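Local coordinates for protein extracellular ligand-binding receptor (Sphaerobacter thermophilus, PDB 4ZPJ) that probably captures a small extracellular solute and hands it to an ABC transporter, as a substrate-binding protein of the leucine-binding protein family, and binds zinc ions, at residues A[106-111]-A[130-135]; A[167-172]-A[367-372]; A[323-328]-A[332-337]; A[353-358]-A[363-368]; A[371-376]-A[380-385]. All blocks are in the same frame, centred on the assembly; numbering follows the deposited sequence. Where two conformers were deposited one is given.

Contact 1: residues A[106-111]-A[130-135]; sequences EQAITK and SNEAAA
A108 and I109 of helix 105-117 meet E132 and A135 of helix 130-142 by van der Waals packing. The methyl CB of A108 points at the stem of E132, lying 3.7 Å from E132 CG, and the small residue lets the two backbones come close here, with A108 CA 5.9 Å from E132 CA. The next residue, I109, reaches A135, one turn beyond E132 on the second helix: I109 CD1 touches A135 CB at 3.9 Å. The same side chain lies over the backbone oxygen of that alanine, I109 CG1 being 3.7 Å and I109 CD1 3.8 Å from A135 O. In I109 the branch CG2 is anti to the backbone N, which leaves CG1 (chi1 -86°) to carry CD1 across to the second helix; V136 and I139 extend this apolar seam along helix 130-142. The two helices are successive connections in the Rossmann-like N-terminal part of the binding protein, where helix 105-117 links strand 92-100 to strand 123-126 and helix 130-142 leads on from there to strand 147-149; they lie side by side against the parallel strands. The one charged group at the contact, the carboxylate of E132, is bound beyond it. E132 is buried, and its carboxylate passes beyond A108 with the chain extended past CG, OE2 bonding S101 OG and OE1 bonding L129 N.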
# COMPACT_ATOMS: atom_id res chain seq x y z
N GLU A 106 5.01 8.21 20.04
CA GLU A 106 4.64 9.24 21.02
C GLU A 106 4.30 10.56 20.33
O GLU A 106 3.32 11.18 20.71
CB GLU A 106 5.64 9.42 22.18
CG GLU A 106 5.28 8.65 23.49
CD GLU A 106 3.97 9.10 24.17
OE1 GLU A 106 3.56 10.29 24.03
OE2 GLU A 106 3.33 8.26 24.87
N GLN A 107 5.05 10.95 19.30
CA GLN A 107 4.71 12.14 18.55
C GLN A 107 3.39 11.94 17.78
O GLN A 107 2.66 12.88 17.60
CB GLN A 107 5.87 12.58 17.63
CG GLN A 107 5.65 13.95 16.95
CD GLN A 107 6.92 14.56 16.35
OE1 GLN A 107 8.01 14.45 16.93
NE2 GLN A 107 6.78 15.23 15.22
N ALA A 108 3.07 10.70 17.37
CA ALA A 108 1.81 10.44 16.65
C ALA A 108 0.65 10.72 17.58
O ALA A 108 -0.35 11.31 17.18
CB ALA A 108 1.74 9.00 16.14
N ILE A 109 0.83 10.34 18.84
CA ILE A 109 -0.16 10.56 19.90
C ILE A 109 -0.40 12.04 20.20
O ILE A 109 -1.55 12.51 20.26
CB ILE A 109 0.31 9.85 21.20
CG1 ILE A 109 -0.17 8.39 21.20
CG2 ILE A 109 -0.20 10.54 22.46
CD1 ILE A 109 0.75 7.46 21.97
N THR A 110 0.68 12.76 20.40
CA THR A 110 0.64 14.19 20.63
C THR A 110 -0.02 14.86 19.42
O THR A 110 -0.93 15.64 19.55
CB THR A 110 2.08 14.75 20.79
OG1 THR A 110 2.71 14.15 21.95
CG2 THR A 110 2.05 16.27 20.94
N LYS A 111 0.49 14.59 18.24
CA LYS A 111 -0.11 15.20 17.06
C LYS A 111 -1.59 14.89 16.92
O LYS A 111 -2.36 15.78 16.57
CB LYS A 111 0.68 14.82 15.80
CG LYS A 111 2.08 15.48 15.74
CD LYS A 111 2.09 16.93 16.25
CE LYS A 111 3.42 17.62 16.02
NZ LYS A 111 3.60 17.93 14.59
N SER A 130 2.78 1.38 11.07
CA SER A 130 1.95 0.48 11.84
C SER A 130 2.11 0.70 13.31
O SER A 130 1.12 0.68 14.04
CB SER A 130 2.28 -1.00 11.53
OG SER A 130 1.94 -1.32 10.19
N ASN A 131 3.34 0.92 13.78
CA ASN A 131 3.49 1.27 15.21
C ASN A 131 2.79 2.59 15.58
O ASN A 131 2.26 2.70 16.66
CB ASN A 131 4.96 1.21 15.72
CG ASN A 131 5.90 2.15 14.96
OD1 ASN A 131 5.49 2.98 14.14
ND2 ASN A 131 7.20 2.03 15.25
N GLU A 132 2.71 3.54 14.65
CA GLU A 132 1.99 4.79 14.95
C GLU A 132 0.47 4.51 15.03
O GLU A 132 -0.22 4.99 15.91
CB GLU A 132 2.26 5.85 13.88
CG GLU A 132 3.57 6.61 14.00
CD GLU A 132 3.92 7.39 12.74
OE1 GLU A 132 3.44 7.05 11.58
OE2 GLU A 132 4.71 8.35 12.90
N ALA A 133 -0.03 3.68 14.11
CA ALA A 133 -1.46 3.27 14.11
C ALA A 133 -1.90 2.60 15.42
O ALA A 133 -2.95 2.94 15.98
CB ALA A 133 -1.73 2.31 12.97
N ALA A 134 -1.11 1.62 15.85
CA ALA A 134 -1.40 0.92 17.09
C ALA A 134 -1.38 1.90 18.29
O ALA A 134 -2.24 1.82 19.19
CB ALA A 134 -0.39 -0.22 17.31
N ALA A 135 -0.43 2.82 18.30
CA ALA A 135 -0.37 3.77 19.41
C ALA A 135 -1.53 4.79 19.39
O ALA A 135 -1.91 5.27 20.42
CB ALA A 135 0.99 4.46 19.46

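Contact 2: residues A[167-172]-A[367-372]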
# COMPACT_ATOMS: atom_id res chain seq x y z
N TYR A 167 -15.35 3.69 13.16
CA TYR A 167 -14.65 4.93 12.87
C TYR A 167 -13.39 4.74 12.00
O TYR A 167 -12.93 5.71 11.43
CB TYR A 167 -14.34 5.69 14.17
CG TYR A 167 -15.59 6.08 14.88
CD1 TYR A 167 -16.34 7.16 14.46
CD2 TYR A 167 -16.03 5.38 15.99
CE1 TYR A 167 -17.53 7.50 15.10
CE2 TYR A 167 -17.21 5.72 16.64
CZ TYR A 167 -17.96 6.76 16.17
OH TYR A 167 -19.13 7.12 16.81
N LEU A 168 -12.88 3.51 11.84
CA LEU A 168 -11.63 3.26 11.09
C LEU A 168 -11.87 2.63 9.72
O LEU A 168 -12.52 1.62 9.61
CB LEU A 168 -10.70 2.33 11.87
CG LEU A 168 -10.45 2.78 13.32
CD1 LEU A 168 -9.61 1.76 14.09
CD2 LEU A 168 -9.80 4.15 13.34
N PHE A 169 -11.33 3.28 8.71
CA PHE A 169 -11.35 2.81 7.35
C PHE A 169 -9.94 2.73 6.86
O PHE A 169 -9.10 3.56 7.25
CB PHE A 169 -12.12 3.81 6.45
CG PHE A 169 -13.56 4.00 6.80
CD1 PHE A 169 -13.93 4.83 7.86
CD2 PHE A 169 -14.53 3.39 6.08
CE1 PHE A 169 -15.28 4.99 8.21
CE2 PHE A 169 -15.90 3.58 6.38
CZ PHE A 169 -16.27 4.38 7.45
N ARG A 170 -9.67 1.79 5.98
CA ARG A 170 -8.35 1.71 5.38
C ARG A 170 -8.43 1.63 3.89
O ARG A 170 -9.18 0.81 3.36
CB ARG A 170 -7.60 0.50 5.96
CG ARG A 170 -6.22 0.33 5.37
CD ARG A 170 -5.24 -0.17 6.42
NE ARG A 170 -5.51 -1.53 6.74
CZ ARG A 170 -4.93 -2.23 7.70
NH1 ARG A 170 -3.97 -1.71 8.49
NH2 ARG A 170 -5.27 -3.50 7.87
N VAL A 171 -7.69 2.50 3.19
CA VAL A 171 -7.80 2.55 1.72
C VAL A 171 -6.54 2.03 1.03
O VAL A 171 -6.46 2.00 -0.20
CB VAL A 171 -8.08 3.96 1.19
CG1 VAL A 171 -9.40 4.50 1.69
CG2 VAL A 171 -6.95 4.91 1.55
N SER A 172 -5.52 1.66 1.82
CA SER A 172 -4.29 1.13 1.23
C SER A 172 -4.32 -0.43 1.09
O SER A 172 -4.61 -1.02 0.02
CB SER A 172 -3.11 1.62 2.06
OG SER A 172 -3.29 1.27 3.42
N GLU A 367 -21.94 6.55 7.28
CA GLU A 367 -22.75 5.79 6.37
C GLU A 367 -22.32 6.16 4.96
O GLU A 367 -22.25 5.27 4.10
CB GLU A 367 -24.28 5.97 6.58
CG GLU A 367 -24.80 5.77 8.03
CD GLU A 367 -26.19 5.11 8.19
OE1 GLU A 367 -26.29 3.88 7.94
OE2 GLU A 367 -27.18 5.78 8.63
N ALA A 368 -21.98 7.43 4.69
CA ALA A 368 -21.53 7.79 3.32
C ALA A 368 -20.13 7.15 2.99
O ALA A 368 -19.94 6.56 1.91
CB ALA A 368 -21.54 9.31 3.07
N LEU A 369 -19.20 7.20 3.92
CA LEU A 369 -17.90 6.52 3.72
C LEU A 369 -18.08 5.03 3.46
O LEU A 369 -17.48 4.52 2.51
CB LEU A 369 -16.98 6.70 4.89
CG LEU A 369 -16.50 8.11 5.03
CD1 LEU A 369 -16.11 8.37 6.48
CD2 LEU A 369 -15.31 8.39 4.10
N LYS A 370 -18.92 4.36 4.25
CA LYS A 370 -19.16 2.93 4.01
C LYS A 370 -19.64 2.62 2.57
O LYS A 370 -19.33 1.54 2.02
CB LYS A 370 -20.19 2.33 4.98
CG LYS A 370 -19.67 2.09 6.37
CD LYS A 370 -20.49 1.05 7.16
CE LYS A 370 -19.88 -0.31 6.91
NZ LYS A 370 -20.82 -1.40 7.25
N ALA A 371 -20.42 3.54 2.01
CA ALA A 371 -21.03 3.36 0.68
C ALA A 371 -20.17 3.88 -0.48
O ALA A 371 -20.55 3.77 -1.63
CB ALA A 371 -22.41 4.05 0.66
N VAL A 372 -19.00 4.41 -0.21
CA VAL A 372 -18.23 4.98 -1.29
C VAL A 372 -17.83 3.89 -2.28
O VAL A 372 -17.31 2.84 -1.87
CB VAL A 372 -16.99 5.73 -0.78
CG1 VAL A 372 -16.00 5.98 -1.89
CG2 VAL A 372 -17.41 7.05 -0.18
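F169 meets L369 and K370 from the middle of strand 168-170, with its side chain directed at helix 362-371; Y167, ahead of it, ties the strand through its backbone to T147 of strand 147-149. At F169 itself CG is anti to the carbonyl carbon (chi1 -63°), which carries the ring out to the helix. L369 presents its CB to one face, 3.9 Å from the ring centroid and 30° off the normal, a CH-pi contact whose shortest approach is 3.5 Å from F169 CZ to L369 CB. The two carbons of L369 bear on different parts of the ring: CB lies nearest CZ and CE2, whereas CD1 comes closest to CE1, with L369 CD1 3.9 Å from F169 CE1. The backbone N of K370 approaches the ring obliquely, 3.8 Å from F169 CE2, with K370 CG 4.1 Å from the same atom; the lysine chain then bends at chi3 and takes the ammonium group away to P385 O. Two residues on, V171 leans on I343 and V347 of helix 336-354, the helix that L369 also touches. Strand 168-170 is one of the two outermost strands of the mixed six-stranded sheet, and a helix from much later in the chain packs on one face of the sheet at this border strand, as in the type I periplasmic-binding fold, where the chain returns to its first lobe.

Contact 3: residues A[323-328]-A[332-337]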
# COMPACT_ATOMS: atom_id res chain seq x y z
N GLU A 323 -1.81 11.69 -16.03
CA GLU A 323 -1.71 13.02 -16.66
C GLU A 323 -1.77 14.14 -15.66
O GLU A 323 -0.97 15.06 -15.73
CB GLU A 323 -2.81 13.24 -17.67
CG GLU A 323 -2.44 12.61 -18.97
CD GLU A 323 -3.62 12.41 -19.88
OE1 GLU A 323 -4.72 12.99 -19.61
OE2 GLU A 323 -3.40 11.66 -20.86
N ALA A 324 -2.73 14.07 -14.74
CA ALA A 324 -2.87 15.11 -13.74
C ALA A 324 -1.69 15.08 -12.75
O ALA A 324 -1.24 16.13 -12.23
CB ALA A 324 -4.21 14.98 -13.04
N PHE A 325 -1.14 13.90 -12.54
CA PHE A 325 -0.03 13.78 -11.61
C PHE A 325 1.22 14.36 -12.24
O PHE A 325 1.86 15.23 -11.67
CB PHE A 325 0.19 12.35 -11.17
CG PHE A 325 1.19 12.22 -10.06
CD1 PHE A 325 0.80 12.30 -8.75
CD2 PHE A 325 2.54 12.07 -10.33
CE1 PHE A 325 1.73 12.19 -7.74
CE2 PHE A 325 3.47 11.96 -9.32
CZ PHE A 325 3.06 12.01 -8.03
N THR A 326 1.56 13.88 -13.43
CA THR A 326 2.74 14.39 -14.13
C THR A 326 2.66 15.87 -14.46
O THR A 326 3.69 16.52 -14.45
CB THR A 326 2.98 13.65 -15.45
OG1 THR A 326 1.78 13.70 -16.16
CG2 THR A 326 3.37 12.20 -15.22
N ALA A 327 1.48 16.42 -14.76
CA ALA A 327 1.38 17.88 -14.99
C ALA A 327 1.80 18.66 -13.74
O ALA A 327 2.38 19.71 -13.84
CB ALA A 327 -0.02 18.29 -15.45
N ARG A 328 1.53 18.12 -12.57
CA ARG A 328 1.82 18.76 -11.31
C ARG A 328 3.22 18.49 -10.80
O ARG A 328 3.69 19.15 -9.87
CB ARG A 328 0.83 18.23 -10.30
CG ARG A 328 0.67 19.07 -9.06
CD ARG A 328 -0.82 19.33 -8.82
NE ARG A 328 -1.14 19.46 -7.39
CZ ARG A 328 -2.32 19.81 -6.89
NH1 ARG A 328 -3.34 20.09 -7.70
NH2 ARG A 328 -2.48 19.88 -5.58
N ILE A 332 7.15 13.42 -13.44
CA ILE A 332 7.40 12.28 -12.59
C ILE A 332 6.12 11.41 -12.48
O ILE A 332 5.00 11.91 -12.36
CB ILE A 332 7.94 12.69 -11.21
CG1 ILE A 332 9.29 13.42 -11.37
CG2 ILE A 332 8.15 11.46 -10.34
CD1 ILE A 332 9.68 14.21 -10.14
N LEU A 333 6.31 10.11 -12.55
CA LEU A 333 5.18 9.17 -12.58
C LEU A 333 4.79 8.87 -11.14
O LEU A 333 5.64 8.76 -10.29
CB LEU A 333 5.57 7.88 -13.36
CG LEU A 333 5.74 7.94 -14.88
CD1 LEU A 333 5.98 6.60 -15.53
CD2 LEU A 333 4.55 8.54 -15.57
N PRO A 334 3.48 8.73 -10.87
CA PRO A 334 3.05 8.31 -9.55
C PRO A 334 3.30 6.85 -9.29
O PRO A 334 3.21 6.03 -10.21
CB PRO A 334 1.54 8.56 -9.59
CG PRO A 334 1.19 8.31 -11.00
CD PRO A 334 2.35 8.83 -11.81
N GLY A 335 3.63 6.54 -8.05
CA GLY A 335 3.75 5.19 -7.60
C GLY A 335 2.71 4.80 -6.58
O GLY A 335 1.61 5.36 -6.55
N LEU A 336 3.10 3.86 -5.72
CA LEU A 336 2.18 3.17 -4.85
C LEU A 336 1.59 4.07 -3.78
O LEU A 336 0.37 4.04 -3.52
CB LEU A 336 2.96 2.05 -4.14
CG LEU A 336 2.49 0.67 -4.54
CD1 LEU A 336 3.61 -0.35 -4.52
CD2 LEU A 336 1.38 0.33 -3.55
N VAL A 337 2.49 4.77 -3.09
CA VAL A 337 2.11 5.69 -2.07
C VAL A 337 1.32 6.91 -2.59
O VAL A 337 0.49 7.44 -1.89
CB VAL A 337 3.34 6.14 -1.22
CG1 VAL A 337 3.91 4.93 -0.50
CG2 VAL A 337 4.42 6.80 -2.11
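F325 holds the tight part of this contact, its ring lying against P334 while I332 O meets its rim. P334 CB sits over the middle of one ring face, 3.7 Å from the centroid and 10° off the normal, a well-centred CH-pi contact. P334 CD closes in on the same aromatic side chain, 3.6 Å from F325 CD2. In the plane of the ring, the carbonyl oxygen I332 O approaches the edge, 3.2 Å from F325 CD2, where the slightly positive ring hydrogens can face it. The ring gets there because F325 CG is anti to the backbone N (chi1 -171°). An alanine in place of F325 would remove the ring, which is likely to open a gap beside P334 and leave the turn before the next helix less firmly seated. T326 extends the packing with its methyl: CG2 is 3.3 Å from I332 O and 3.9 Å from L333 CD2, the two side chains lying alongside one another. T326 OG1 turns back to V322 O in its own helix. The loose side belongs to I332, whose exposed side chain leads away from helix 316-328 and ends about 5 Å from a bound zinc ion. The whole forms a tight connection between helices 316-328 and 336-354, with G335 as N-cap of the latter and its N bonded to D338 OD2. Helix 68-84 lies alongside, where R76 touches F325 and D83 forms a salt bridge with R328, while L333 packs on Y312 and Q290.

Contact 4: residues A[353-358]-A[363-368]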
# COMPACT_ATOMS: atom_id res chain seq x y z
N THR A 353 -19.31 14.87 -0.80
CA THR A 353 -20.26 15.25 -1.82
C THR A 353 -21.61 14.67 -1.47
O THR A 353 -22.60 15.40 -1.49
CB THR A 353 -19.81 14.74 -3.20
OG1 THR A 353 -18.56 15.34 -3.53
CG2 THR A 353 -20.83 15.07 -4.27
N ALA A 354 -21.65 13.38 -1.14
CA ALA A 354 -22.92 12.68 -0.87
C ALA A 354 -23.70 13.27 0.29
O ALA A 354 -24.91 13.30 0.26
CB ALA A 354 -22.65 11.22 -0.60
N ILE A 355 -23.02 13.71 1.34
CA ILE A 355 -23.69 14.40 2.46
C ILE A 355 -23.66 15.93 2.36
O ILE A 355 -23.85 16.64 3.38
CB ILE A 355 -23.09 14.01 3.83
CG1 ILE A 355 -21.67 14.56 3.98
CG2 ILE A 355 -23.12 12.50 4.02
CD1 ILE A 355 -21.13 14.47 5.39
N ASP A 356 -23.40 16.45 1.17
CA ASP A 356 -23.46 17.89 0.93
C ASP A 356 -22.63 18.70 1.98
O ASP A 356 -23.00 19.80 2.37
CB ASP A 356 -24.95 18.34 0.89
CG ASP A 356 -25.22 19.52 -0.07
OD1 ASP A 356 -24.51 19.65 -1.09
OD2 ASP A 356 -26.17 20.32 0.19
N GLY A 357 -21.50 18.14 2.41
CA GLY A 357 -20.60 18.81 3.34
C GLY A 357 -21.02 18.84 4.78
O GLY A 357 -20.29 19.38 5.62
N GLU A 358 -22.19 18.29 5.10
CA GLU A 358 -22.72 18.33 6.48
C GLU A 358 -21.89 17.35 7.29
O GLU A 358 -22.35 16.35 7.80
CB GLU A 358 -24.24 18.05 6.56
CG GLU A 358 -25.16 19.18 6.06
CD GLU A 358 -24.91 20.57 6.71
OE1 GLU A 358 -25.80 21.08 7.43
OE2 GLU A 358 -23.83 21.18 6.48
N GLU A 363 -23.03 10.41 11.84
CA GLU A 363 -23.78 9.23 11.43
C GLU A 363 -23.82 9.20 9.90
O GLU A 363 -23.46 8.19 9.30
CB GLU A 363 -25.21 9.23 12.01
CG GLU A 363 -25.98 7.92 11.87
CD GLU A 363 -27.41 8.10 11.30
OE1 GLU A 363 -27.56 8.18 10.05
OE2 GLU A 363 -28.39 8.14 12.09
N ALA A 364 -24.25 10.30 9.29
CA ALA A 364 -24.33 10.39 7.84
C ALA A 364 -22.93 10.31 7.20
O ALA A 364 -22.78 9.72 6.18
CB ALA A 364 -25.01 11.70 7.44
N LEU A 365 -21.91 10.89 7.82
CA LEU A 365 -20.57 10.80 7.27
C LEU A 365 -20.09 9.34 7.19
O LEU A 365 -19.55 8.86 6.15
CB LEU A 365 -19.62 11.62 8.11
CG LEU A 365 -18.16 11.62 7.71
CD1 LEU A 365 -18.01 11.96 6.23
CD2 LEU A 365 -17.36 12.58 8.63
N LEU A 366 -20.28 8.63 8.28
CA LEU A 366 -19.87 7.23 8.32
C LEU A 366 -20.62 6.34 7.38
O LEU A 366 -19.99 5.44 6.78
CB LEU A 366 -20.05 6.63 9.70
CG LEU A 366 -19.22 7.21 10.83
CD1 LEU A 366 -19.58 6.42 12.08
CD2 LEU A 366 -17.75 7.08 10.57
N GLU A 367 -21.94 6.55 7.28
CA GLU A 367 -22.75 5.79 6.37
C GLU A 367 -22.32 6.16 4.96
O GLU A 367 -22.25 5.27 4.10
CB GLU A 367 -24.28 5.97 6.58
CG GLU A 367 -24.80 5.77 8.03
CD GLU A 367 -26.19 5.11 8.19
OE1 GLU A 367 -26.29 3.88 7.94
OE2 GLU A 367 -27.18 5.78 8.63
N ALA A 368 -21.98 7.43 4.69
CA ALA A 368 -21.53 7.79 3.32
C ALA A 368 -20.13 7.15 2.99
O ALA A 368 -19.94 6.56 1.91
CB ALA A 368 -21.54 9.31 3.07
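A364 O accepts the amide of A368 at 2.8 Å within helix 362-371, and the methyl CG2 of I355 rests against the same oxygen at 3.5 Å. I355 is where helix 336-354 gives way to the connection leading to helix 362-371, so the contact is that of two consecutive helices folded against each other across a short loop. The first helix finishes in a Schellman motif with D356, at positive phi, as its C-prime residue; D356 N returns to T353 O at 3.0 Å. A type I' beta turn from I355 to E358 follows, closed by the bond from E358 N to I355 O. I355 carries most of the contact. Its CG1 stands between the backbone N and the carbonyl carbon (chi1 68°), which sends the two branches to different places: CG2 settles between A364 and A368, 3.7 Å from A368 CB, while CD1 reaches L365 CD1 at 4.1 Å. Swapping in an alanine here would strip away both branches and would probably open a gap against A364 and A368 and leave L365 CD1 without its partner. L365 also packs on P146 and V359, and N361 OD1 receives the amide of A364 near the start of the second helix. Small residues complete the approach: A354 CB and A368 CB face each other at 4.3 Å.

Contact 5: residues A[371-376]-A[380-385]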
# COMPACT_ATOMS: atom_id res chain seq x y z
N ALA A 371 -20.42 3.54 2.01
CA ALA A 371 -21.03 3.36 0.68
C ALA A 371 -20.17 3.88 -0.48
O ALA A 371 -20.55 3.77 -1.63
CB ALA A 371 -22.41 4.05 0.66
N VAL A 372 -19.00 4.41 -0.21
CA VAL A 372 -18.23 4.98 -1.29
C VAL A 372 -17.83 3.89 -2.28
O VAL A 372 -17.31 2.84 -1.87
CB VAL A 372 -16.99 5.73 -0.78
CG1 VAL A 372 -16.00 5.98 -1.89
CG2 VAL A 372 -17.41 7.05 -0.18
N GLU A 373 -18.01 4.18 -3.57
CA GLU A 373 -17.60 3.34 -4.64
C GLU A 373 -17.27 4.12 -5.93
O GLU A 373 -18.05 4.92 -6.38
CB GLU A 373 -18.74 2.33 -4.93
CG GLU A 373 -18.17 1.00 -5.39
CD GLU A 373 -19.19 0.10 -6.09
OE1 GLU A 373 -20.25 -0.04 -5.44
OE2 GLU A 373 -18.90 -0.42 -7.24
N PHE A 374 -16.16 3.81 -6.59
CA PHE A 374 -15.85 4.49 -7.84
C PHE A 374 -14.84 3.63 -8.58
O PHE A 374 -14.27 2.69 -8.00
CB PHE A 374 -15.27 5.90 -7.56
CG PHE A 374 -14.11 5.88 -6.60
CD1 PHE A 374 -12.83 5.79 -7.08
CD2 PHE A 374 -14.31 5.97 -5.24
CE1 PHE A 374 -11.75 5.77 -6.22
CE2 PHE A 374 -13.25 5.94 -4.35
CZ PHE A 374 -11.95 5.84 -4.84
N THR A 375 -14.68 3.95 -9.86
CA THR A 375 -13.62 3.43 -10.69
C THR A 375 -12.42 4.30 -10.50
O THR A 375 -12.44 5.44 -10.92
CB THR A 375 -14.00 3.41 -12.18
OG1 THR A 375 -15.19 2.69 -12.28
CG2 THR A 375 -12.96 2.60 -13.04
N GLY A 376 -11.40 3.77 -9.81
CA GLY A 376 -10.15 4.48 -9.64
C GLY A 376 -9.05 4.06 -10.62
O GLY A 376 -9.27 3.26 -11.56
N ASN A 380 -11.95 -0.73 -9.79
CA ASN A 380 -13.01 -0.36 -8.89
C ASN A 380 -12.57 -0.53 -7.43
O ASN A 380 -11.75 -1.38 -7.11
CB ASN A 380 -14.26 -1.14 -9.24
CG ASN A 380 -14.78 -0.77 -10.63
OD1 ASN A 380 -14.91 -1.61 -11.49
ND2 ASN A 380 -15.02 0.49 -10.85
N PHE A 381 -13.09 0.36 -6.60
CA PHE A 381 -12.74 0.44 -5.24
C PHE A 381 -14.02 0.61 -4.47
O PHE A 381 -14.91 1.47 -4.81
CB PHE A 381 -11.81 1.62 -4.94
CG PHE A 381 -11.46 1.74 -3.46
CD1 PHE A 381 -12.33 2.35 -2.59
CD2 PHE A 381 -10.27 1.18 -2.96
CE1 PHE A 381 -12.02 2.43 -1.22
CE2 PHE A 381 -9.95 1.25 -1.63
CZ PHE A 381 -10.83 1.90 -0.74
N ARG A 382 -14.08 -0.20 -3.40
CA ARG A 382 -15.04 -0.04 -2.35
C ARG A 382 -14.47 -0.59 -1.06
O ARG A 382 -13.36 -1.13 -1.03
CB ARG A 382 -16.33 -0.74 -2.73
CG ARG A 382 -16.22 -2.20 -2.92
CD ARG A 382 -17.52 -2.75 -3.47
NE ARG A 382 -17.32 -4.13 -3.89
CZ ARG A 382 -17.46 -5.20 -3.10
NH1 ARG A 382 -17.84 -5.07 -1.81
NH2 ARG A 382 -17.21 -6.40 -3.62
N PHE A 383 -15.24 -0.45 0.02
CA PHE A 383 -14.83 -0.86 1.36
C PHE A 383 -15.51 -2.15 1.70
O PHE A 383 -16.65 -2.31 1.43
CB PHE A 383 -15.26 0.16 2.40
CG PHE A 383 -14.37 1.42 2.44
CD1 PHE A 383 -13.03 1.32 2.77
CD2 PHE A 383 -14.91 2.69 2.22
CE1 PHE A 383 -12.23 2.47 2.86
CE2 PHE A 383 -14.11 3.84 2.33
CZ PHE A 383 -12.78 3.72 2.58
N HIS A 384 -14.82 -3.06 2.38
CA HIS A 384 -15.52 -4.20 2.93
C HIS A 384 -16.52 -3.72 4.00
O HIS A 384 -16.19 -2.89 4.88
CB HIS A 384 -14.50 -5.18 3.53
CG HIS A 384 -15.04 -6.55 3.67
ND1 HIS A 384 -15.79 -6.95 4.76
CD2 HIS A 384 -15.03 -7.61 2.82
CE1 HIS A 384 -16.20 -8.19 4.58
NE2 HIS A 384 -15.77 -8.61 3.39
N PRO A 385 -17.75 -4.24 3.95
CA PRO A 385 -18.74 -3.75 4.91
C PRO A 385 -18.43 -4.12 6.37
O PRO A 385 -18.99 -3.54 7.26
CB PRO A 385 -20.07 -4.41 4.45
CG PRO A 385 -19.68 -5.46 3.49
CD PRO A 385 -18.25 -5.33 3.09
O HOH W 1 -17.84 1.12 -0.18
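F374 and F381 set their rings nearly parallel, planes 25° apart, but slid so far that they barely overlap, their centroids 5.8 Å distant. One face of F374 carries F381 CB, offset toward the rim, and V372 CG1 lies at the edge in the ring plane; F383 takes F381 CE1 over the centre of one face. The three aromatics belong to a beta hairpin, strand 373-376 running antiparallel to strand 379-383, and F374 and F381 form its hydrogen-bonded pair. F374 N donates to F381 O at 3.2 Å, and F381 N donates to F374 O at 3.0 Å. The same two oxygens also take CA-H...O contacts, F381 O from E373 CA and F374 O from N380 CA. With CG between the backbone N and the carbonyl carbon (chi1 52°), F374 lies alongside F381, pointing the same way, and both touch I343 of helix 336-354; R346 makes a cation-pi contact with F374, while F383 meets the ring of F169. The other face of the hairpin, with E373, T375, N380 and R382, is polar. N380 ND2 makes a weak, bent bond of 2.6 Å to T375 OG1, near E317, a zinc ligand. E373 and R382 run side by side through carbon, E373 CG to R382 CB being 3.7 Å, but their charged ends stay apart, and R382 NH2 makes a weak bond to D417 OD1. Where the strands diverge, a water bridges them, donating to V372 O and accepting from F383 N at 3.0 Å.

Contacts 2, 4 and 5 form one cluster: 2 and 4 share E367 and A368 of helix 362-371, while 2 and 5 share A371 and V372, and F383 of the hairpin packs on V171. Contact 2 is the buried one, a ring against an aliphatic side chain, whereas contact 4 is a surface junction of small apolar groups at the end of helix 336-354. Contact 3, partly buried, sets a proline on an aromatic face at the start of that helix. Contact 5 alone is held by backbone bonds between strands and has a polar face. Contact 1 stands apart, joining two helices beside the same six-stranded sheet on whose border strand contact 2 packs.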